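Local coordinates for protein similarities with probable monooxygenase (Photorhabdus luminescens, PDB 4HB9) that binds flavin-adenine dinucleotide and is probably a flavin-dependent monooxygenase of the aromatic-ring hydroxylase type, at residues 62-65 with 66-69; 371-374 with 375-379. All coordinates share one frame; numbering follows the deposited sequence.

Contact 1. Residues 62-65 with 66-69; sequences ENWL and AFEE. With EDO (1,2-ethanediol), chain K.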
ATOM      1  N   GLU A  62     -20.199   5.458  10.869  1.00 22.22           N
ATOM      2  CA  GLU A  62     -20.187   6.689  10.069  1.00 24.04           C
ATOM      3  C   GLU A  62     -18.992   6.702   9.089  1.00 22.22           C
ATOM      4  O   GLU A  62     -19.121   7.130   7.932  1.00 18.28           O
ATOM      5  CB  GLU A  62     -20.284   7.954  10.912  1.00 27.75           C
ATOM      6  CG  GLU A  62     -19.092   8.304  11.778  1.00 34.88           C
ATOM      7  CD  GLU A  62     -19.223   9.689  12.422  1.00 43.63           C
ATOM      8  OE1 GLU A  62     -19.778  10.628  11.781  1.00 50.14           O
ATOM      9  OE2 GLU A  62     -18.733   9.846  13.560  1.00 47.39           O
ATOM     10  N   ASN A  63     -17.849   6.188   9.537  1.00 20.39           N
ATOM     11  CA  ASN A  63     -16.676   6.059   8.647  1.00 19.40           C
ATOM     12  C   ASN A  63     -16.949   5.046   7.533  1.00 18.82           C
ATOM     13  O   ASN A  63     -16.614   5.295   6.361  1.00 19.44           O
ATOM     14  CB  ASN A  63     -15.416   5.623   9.405  1.00 19.64           C
ATOM     15  CG  ASN A  63     -15.069   6.531  10.563  1.00 19.92           C
ATOM     16  OD1 ASN A  63     -15.901   6.792  11.426  1.00 21.98           O
ATOM     17  ND2 ASN A  63     -13.836   6.997  10.604  1.00 21.07           N
ATOM     18  N   TRP A  64     -17.567   3.924   7.878  1.00 17.76           N
ATOM     19  CA  TRP A  64     -17.866   2.898   6.885  1.00 17.86           C
ATOM     20  C   TRP A  64     -18.801   3.463   5.802  1.00 18.71           C
ATOM     21  O   TRP A  64     -18.554   3.316   4.602  1.00 17.55           O
ATOM     22  CB  TRP A  64     -18.474   1.653   7.545  1.00 18.71           C
ATOM     23  CG  TRP A  64     -19.004   0.686   6.562  1.00 19.30           C
ATOM     24  CD1 TRP A  64     -20.310   0.363   6.346  1.00 20.77           C
ATOM     25  CD2 TRP A  64     -18.251  -0.054   5.619  1.00 19.73           C
ATOM     26  NE1 TRP A  64     -20.410  -0.547   5.335  1.00 21.60           N
ATOM     27  CE2 TRP A  64     -19.160  -0.807   4.855  1.00 20.95           C
ATOM     28  CE3 TRP A  64     -16.893  -0.165   5.343  1.00 21.06           C
ATOM     29  CZ2 TRP A  64     -18.745  -1.668   3.863  1.00 21.08           C
ATOM     30  CZ3 TRP A  64     -16.491  -0.993   4.342  1.00 20.85           C
ATOM     31  CH2 TRP A  64     -17.409  -1.735   3.615  1.00 20.72           C
ATOM     32  N   LEU A  65     -19.836   4.180   6.216  1.00 19.20           N
ATOM     33  CA  LEU A  65     -20.737   4.779   5.211  1.00 19.65           C
ATOM     34  C   LEU A  65     -20.006   5.780   4.314  1.00 17.71           C
ATOM     35  O   LEU A  65     -20.289   5.853   3.104  1.00 16.46           O
ATOM     36  CB  LEU A  65     -21.946   5.447   5.865  1.00 20.54           C
ATOM     37  CG  LEU A  65     -22.979   4.546   6.534  1.00 23.76           C
ATOM     38  CD1 LEU A  65     -24.145   5.390   7.021  1.00 25.83           C
ATOM     39  CD2 LEU A  65     -23.487   3.440   5.636  1.00 26.08           C
ATOM     40  N   ALA A  66     -19.071   6.548   4.878  1.00 16.85           N
ATOM     41  CA  ALA A  66     -18.277   7.500   4.085  1.00 17.16           C
ATOM     42  C   ALA A  66     -17.390   6.780   3.045  1.00 17.49           C
ATOM     43  O   ALA A  66     -17.229   7.239   1.902  1.00 17.32           O
ATOM     44  CB  ALA A  66     -17.434   8.393   4.973  1.00 17.20           C
ATOM     45  N   PHE A  67     -16.843   5.651   3.452  1.00 16.91           N
ATOM     46  CA  PHE A  67     -16.107   4.778   2.557  1.00 17.77           C
ATOM     47  C   PHE A  67     -16.961   4.276   1.397  1.00 17.87           C
ATOM     48  O   PHE A  67     -16.526   4.342   0.251  1.00 17.78           O
ATOM     49  CB  PHE A  67     -15.499   3.579   3.298  1.00 17.84           C
ATOM     50  CG  PHE A  67     -14.818   2.611   2.388  1.00 18.68           C
ATOM     51  CD1 PHE A  67     -13.560   2.897   1.875  1.00 17.97           C
ATOM     52  CD2 PHE A  67     -15.435   1.419   2.016  1.00 19.66           C
ATOM     53  CE1 PHE A  67     -12.933   2.031   1.015  1.00 17.52           C
ATOM     54  CE2 PHE A  67     -14.805   0.537   1.156  1.00 19.44           C
ATOM     55  CZ  PHE A  67     -13.561   0.841   0.645  1.00 19.29           C
ATOM     56  N   GLU A  68     -18.153   3.778   1.693  1.00 17.74           N
ATOM     57  CA  GLU A  68     -19.058   3.295   0.656  1.00 19.02           C
ATOM     58  C   GLU A  68     -19.385   4.428  -0.318  1.00 19.30           C
ATOM     59  O   GLU A  68     -19.406   4.210  -1.520  1.00 20.68           O
ATOM     60  CB  GLU A  68     -20.354   2.741   1.266  1.00 21.19           C
ATOM     61  CG  GLU A  68     -20.144   1.426   1.986  1.00 23.46           C
ATOM     62  CD  GLU A  68     -21.417   0.825   2.513  1.00 26.64           C
ATOM     63  OE1 GLU A  68     -22.175   1.519   3.226  1.00 30.67           O
ATOM     64  OE2 GLU A  68     -21.629  -0.362   2.243  1.00 31.80           O
ATOM     65  N   GLU A  69     -19.622   5.617   0.219  1.00 18.65           N
ATOM     66  CA  GLU A  69     -19.941   6.814  -0.570  1.00 19.19           C
ATOM     67  C   GLU A  69     -18.784   7.244  -1.495  1.00 19.67           C
ATOM     68  O   GLU A  69     -19.011   7.639  -2.639  1.00 19.05           O
ATOM     69  CB  GLU A  69     -20.341   7.940   0.370  1.00 19.38           C
ATOM     70  CG  GLU A  69     -20.592   9.301  -0.261  1.00 20.51           C
ATOM     71  CD  GLU A  69     -21.758   9.348  -1.227  1.00 22.44           C
ATOM     72  OE1 GLU A  69     -22.670   8.497  -1.132  1.00 23.13           O
ATOM     73  OE2 GLU A  69     -21.769  10.273  -2.087  1.00 22.60           O
TER
HETATM   74  C1  EDO K 510     -19.010   1.179  -3.771  1.00 45.15           C
HETATM   75  O1  EDO K 510     -19.552   1.771  -2.587  1.00 41.04           O
HETATM   76  C2  EDO K 510     -19.286   1.995  -5.030  1.00 45.53           C
HETATM   77  O2  EDO K 510     -20.524   2.717  -5.001  1.00 44.95           O
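Glu68 folds back over the indole of Trp64, one turn earlier in the alpha-helix 61-70. Its CG is anti to its own carbonyl carbon (chi1 -71°), which turns the chain back toward the preceding turn. Glu68 CB lies 3.6 Å from Leu65 O. Glu68 CG sits over one face of the indole, 4.1 Å from the centroid of the five-membered ring of Trp64, a CH-pi contact. Glu68 CD is 3.3 Å from Trp64 NE1. At the tip the carboxylate plane is turned 37° from the indole plane. Glu68 OE2 stands off the rim of the indole, 3.3 Å from Trp64 NE1, while Glu68 OE1 comes 3.3 Å from Leu65 CD2.

The six-membered ring of Trp64 also meets Phe67. The two ring planes are near parallel but slid apart, so they barely overlap. Both residues reach toward helix 49-58, where each touches Leu55. Phe67 is buried and also packs on Leu107, Ile109 and Leu114. Its side chain remains about 11 Å from the flavin cofactor. Asn63 ND2 ties the same helix to the carbonyls of Ile117 and Lys120.

Regular i to i+4 backbone bonds run beneath these side chains. Glu68 O takes a hydrogen bond from O1 of a 1,2-ethanediol, probably from the crystallisation liquor, at 2.7 Å.

Contact 2. Residues 371-374 with 375-379; sequences NEIV and GISLR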
ATOM      1  N   ASN A 371       3.648 -14.861   3.609  1.00 22.29           N
ATOM      2  CA  ASN A 371       4.529 -15.662   2.764  1.00 24.58           C
ATOM      3  C   ASN A 371       3.857 -16.035   1.441  1.00 23.83           C
ATOM      4  O   ASN A 371       4.480 -15.986   0.370  1.00 24.00           O
ATOM      5  CB  ASN A 371       5.011 -16.915   3.507  1.00 23.46           C
ATOM      6  CG  ASN A 371       6.046 -16.603   4.579  1.00 24.49           C
ATOM      7  OD1 ASN A 371       6.842 -15.647   4.467  1.00 24.00           O
ATOM      8  ND2 ASN A 371       6.061 -17.422   5.633  1.00 22.54           N
ATOM      9  N   GLU A 372       2.587 -16.395   1.495  1.00 24.36           N
ATOM     10  CA  GLU A 372       1.887 -16.731   0.275  1.00 27.51           C
ATOM     11  C   GLU A 372       1.849 -15.512  -0.653  1.00 25.79           C
ATOM     12  O   GLU A 372       2.131 -15.616  -1.845  1.00 23.51           O
ATOM     13  CB  GLU A 372       0.467 -17.249   0.553  1.00 29.88           C
ATOM     14  CG  GLU A 372      -0.352 -17.440  -0.723  1.00 36.19           C
ATOM     15  CD  GLU A 372      -1.697 -18.132  -0.495  1.00 44.11           C
ATOM     16  OE1 GLU A 372      -1.895 -18.728   0.589  1.00 47.90           O
ATOM     17  OE2 GLU A 372      -2.564 -18.088  -1.410  1.00 50.81           O
ATOM     18  N   ILE A 373       1.506 -14.354  -0.108  1.00 24.06           N
ATOM     19  CA  ILE A 373       1.345 -13.156  -0.942  1.00 26.67           C
ATOM     20  C   ILE A 373       2.675 -12.706  -1.569  1.00 25.72           C
ATOM     21  O   ILE A 373       2.734 -12.371  -2.767  1.00 26.74           O
ATOM     22  CB  ILE A 373       0.688 -12.021  -0.129  1.00 28.95           C
ATOM     23  CG1 ILE A 373      -0.762 -12.390   0.143  1.00 31.09           C
ATOM     24  CG2 ILE A 373       0.734 -10.707  -0.900  1.00 32.41           C
ATOM     25  CD1 ILE A 373      -1.389 -11.599   1.271  1.00 32.71           C
ATOM     26  N   VAL A 374       3.737 -12.726  -0.775  1.00 24.79           N
ATOM     27  CA  VAL A 374       5.083 -12.353  -1.240  1.00 26.24           C
ATOM     28  C   VAL A 374       5.490 -13.228  -2.417  1.00 25.96           C
ATOM     29  O   VAL A 374       6.008 -12.735  -3.417  1.00 25.64           O
ATOM     30  CB  VAL A 374       6.128 -12.461  -0.099  1.00 27.81           C
ATOM     31  CG1 VAL A 374       7.561 -12.463  -0.623  1.00 28.59           C
ATOM     32  CG2 VAL A 374       5.950 -11.315   0.871  1.00 27.90           C
ATOM     33  N   GLY A 375       5.225 -14.525  -2.286  1.00 22.66           N
ATOM     34  CA  GLY A 375       5.477 -15.488  -3.346  1.00 23.01           C
ATOM     35  C   GLY A 375       4.711 -15.168  -4.616  1.00 23.14           C
ATOM     36  O   GLY A 375       5.291 -15.191  -5.708  1.00 22.30           O
ATOM     37  N   ILE A 376       3.418 -14.872  -4.483  1.00 23.32           N
ATOM     38  CA  ILE A 376       2.590 -14.499  -5.631  1.00 24.40           C
ATOM     39  C   ILE A 376       3.117 -13.229  -6.308  1.00 24.36           C
ATOM     40  O   ILE A 376       3.249 -13.195  -7.543  1.00 23.61           O
ATOM     41  CB  ILE A 376       1.104 -14.305  -5.244  1.00 26.04           C
ATOM     42  CG1 ILE A 376       0.488 -15.637  -4.803  1.00 27.92           C
ATOM     43  CG2 ILE A 376       0.313 -13.753  -6.420  1.00 27.42           C
ATOM     44  CD1 ILE A 376      -0.856 -15.500  -4.118  1.00 28.64           C
ATOM     45  N   SER A 377       3.437 -12.213  -5.507  1.00 24.31           N
ATOM     46  CA  SER A 377       4.023 -10.955  -6.022  1.00 26.95           C
ATOM     47  C   SER A 377       5.333 -11.147  -6.776  1.00 25.43           C
ATOM     48  O   SER A 377       5.550 -10.558  -7.843  1.00 23.03           O
ATOM     49  CB  SER A 377       4.269  -9.968  -4.883  1.00 29.05           C
ATOM     50  OG  SER A 377       3.054  -9.573  -4.307  1.00 32.24           O
ATOM     51  N   LEU A 378       6.220 -11.958  -6.215  1.00 24.09           N
ATOM     52  CA  LEU A 378       7.480 -12.244  -6.848  1.00 24.23           C
ATOM     53  C   LEU A 378       7.274 -12.928  -8.205  1.00 24.14           C
ATOM     54  O   LEU A 378       7.839 -12.497  -9.209  1.00 23.41           O
ATOM     55  CB  LEU A 378       8.344 -13.108  -5.935  1.00 26.74           C
ATOM     56  CG  LEU A 378       9.749 -13.436  -6.435  1.00 29.24           C
ATOM     57  CD1 LEU A 378      10.560 -12.194  -6.763  1.00 30.15           C
ATOM     58  CD2 LEU A 378      10.470 -14.250  -5.378  1.00 31.50           C
ATOM     59  N   ARG A 379       6.445 -13.966  -8.256  1.00 23.99           N
ATOM     60  CA  ARG A 379       6.209 -14.655  -9.530  1.00 25.78           C
ATOM     61  C   ARG A 379       5.548 -13.753 -10.577  1.00 24.13           C
ATOM     62  O   ARG A 379       5.859 -13.862 -11.766  1.00 22.18           O
ATOM     63  CB  ARG A 379       5.377 -15.920  -9.327  1.00 29.48           C
ATOM     64  CG  ARG A 379       6.098 -16.944  -8.465  1.00 34.25           C
ATOM     65  CD  ARG A 379       5.421 -18.303  -8.469  1.00 39.12           C
ATOM     66  NE  ARG A 379       4.211 -18.339  -7.640  1.00 43.10           N
ATOM     67  CZ  ARG A 379       4.196 -18.459  -6.314  1.00 43.07           C
ATOM     68  NH1 ARG A 379       5.327 -18.545  -5.625  1.00 45.61           N
ATOM     69  NH2 ARG A 379       3.035 -18.476  -5.668  1.00 42.16           N
TER
HETATM   70  O   HOH W   1       2.839 -18.126  -3.038  1.00 37.85           O
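Ile373 O is gripped by two donors from Ser377. The backbone N of Ser377 makes the shorter bond, 2.8 Å to Ile373 O, with an N-H...O angle of 172°. Ser377 OG adds a second, longer bond of 3.2 Å to Ile373 O. This hydroxyl comes from above the carbonyl plane. The torsion explains it: OG stands beside the backbone N of Ser377 (chi1 -65°), so it can reach back to the carbonyl one turn earlier. The serine hydroxyl is thus tied to its own helix.

Glu372 O also has two partners. Ile376 N donates to Glu372 O at 3.0 Å. A water donates to Glu372 O as well, at 2.9 Å, and accepts from Arg379 NH2 at 2.7 Å. The water lies at the edge of the guanidinium, in its plane. One face of that guanidinium lies over Gly375 O and Ile376 N. The arginine therefore curls back along the helix surface, and the water carries its reach to a carbonyl seven residues earlier.

Apolar contact here is slight. Glu372 and Ile376 lie side by side and point the same way, with Glu372 CG 3.9 Å from Ile376 CD1. Beyond the two segments, Ile373 touches Ser329, Ser377 touches Met326, and Asn371 OD1 accepts a hydrogen bond from Leu305 N. Through these residues the helix meets neighbouring loops. The pattern is that of a regular alpha-helix in which a serine hydroxyl adds a second donor to one i to i+4 bond, at Ile373 O, here within the long helix 355-386, the last one modelled.

How the contacts relate
Both contacts are local, each holding successive turns of a single helix. Contact 1 lies on the short helix 61-70 and contact 2 on the long helix 355-386. Their centres are about 31 Å apart and their nearest atoms about 17 Å, so they do not touch. Contact 1 is partly buried: an aromatic side packs against other helices and a strand, and glutamates and Leu65 make up its exposed part. Contact 2 is a surface contact. It has no aromatic ring, and its side-chain chemistry is mainly polar, with a hydroxyl and a water-bridged guanidinium meeting backbone carbonyls. The side chains of Phe67 and Ile373 are nevertheless about 8 and 7 Å from that of Asn332, an FAD-binding residue.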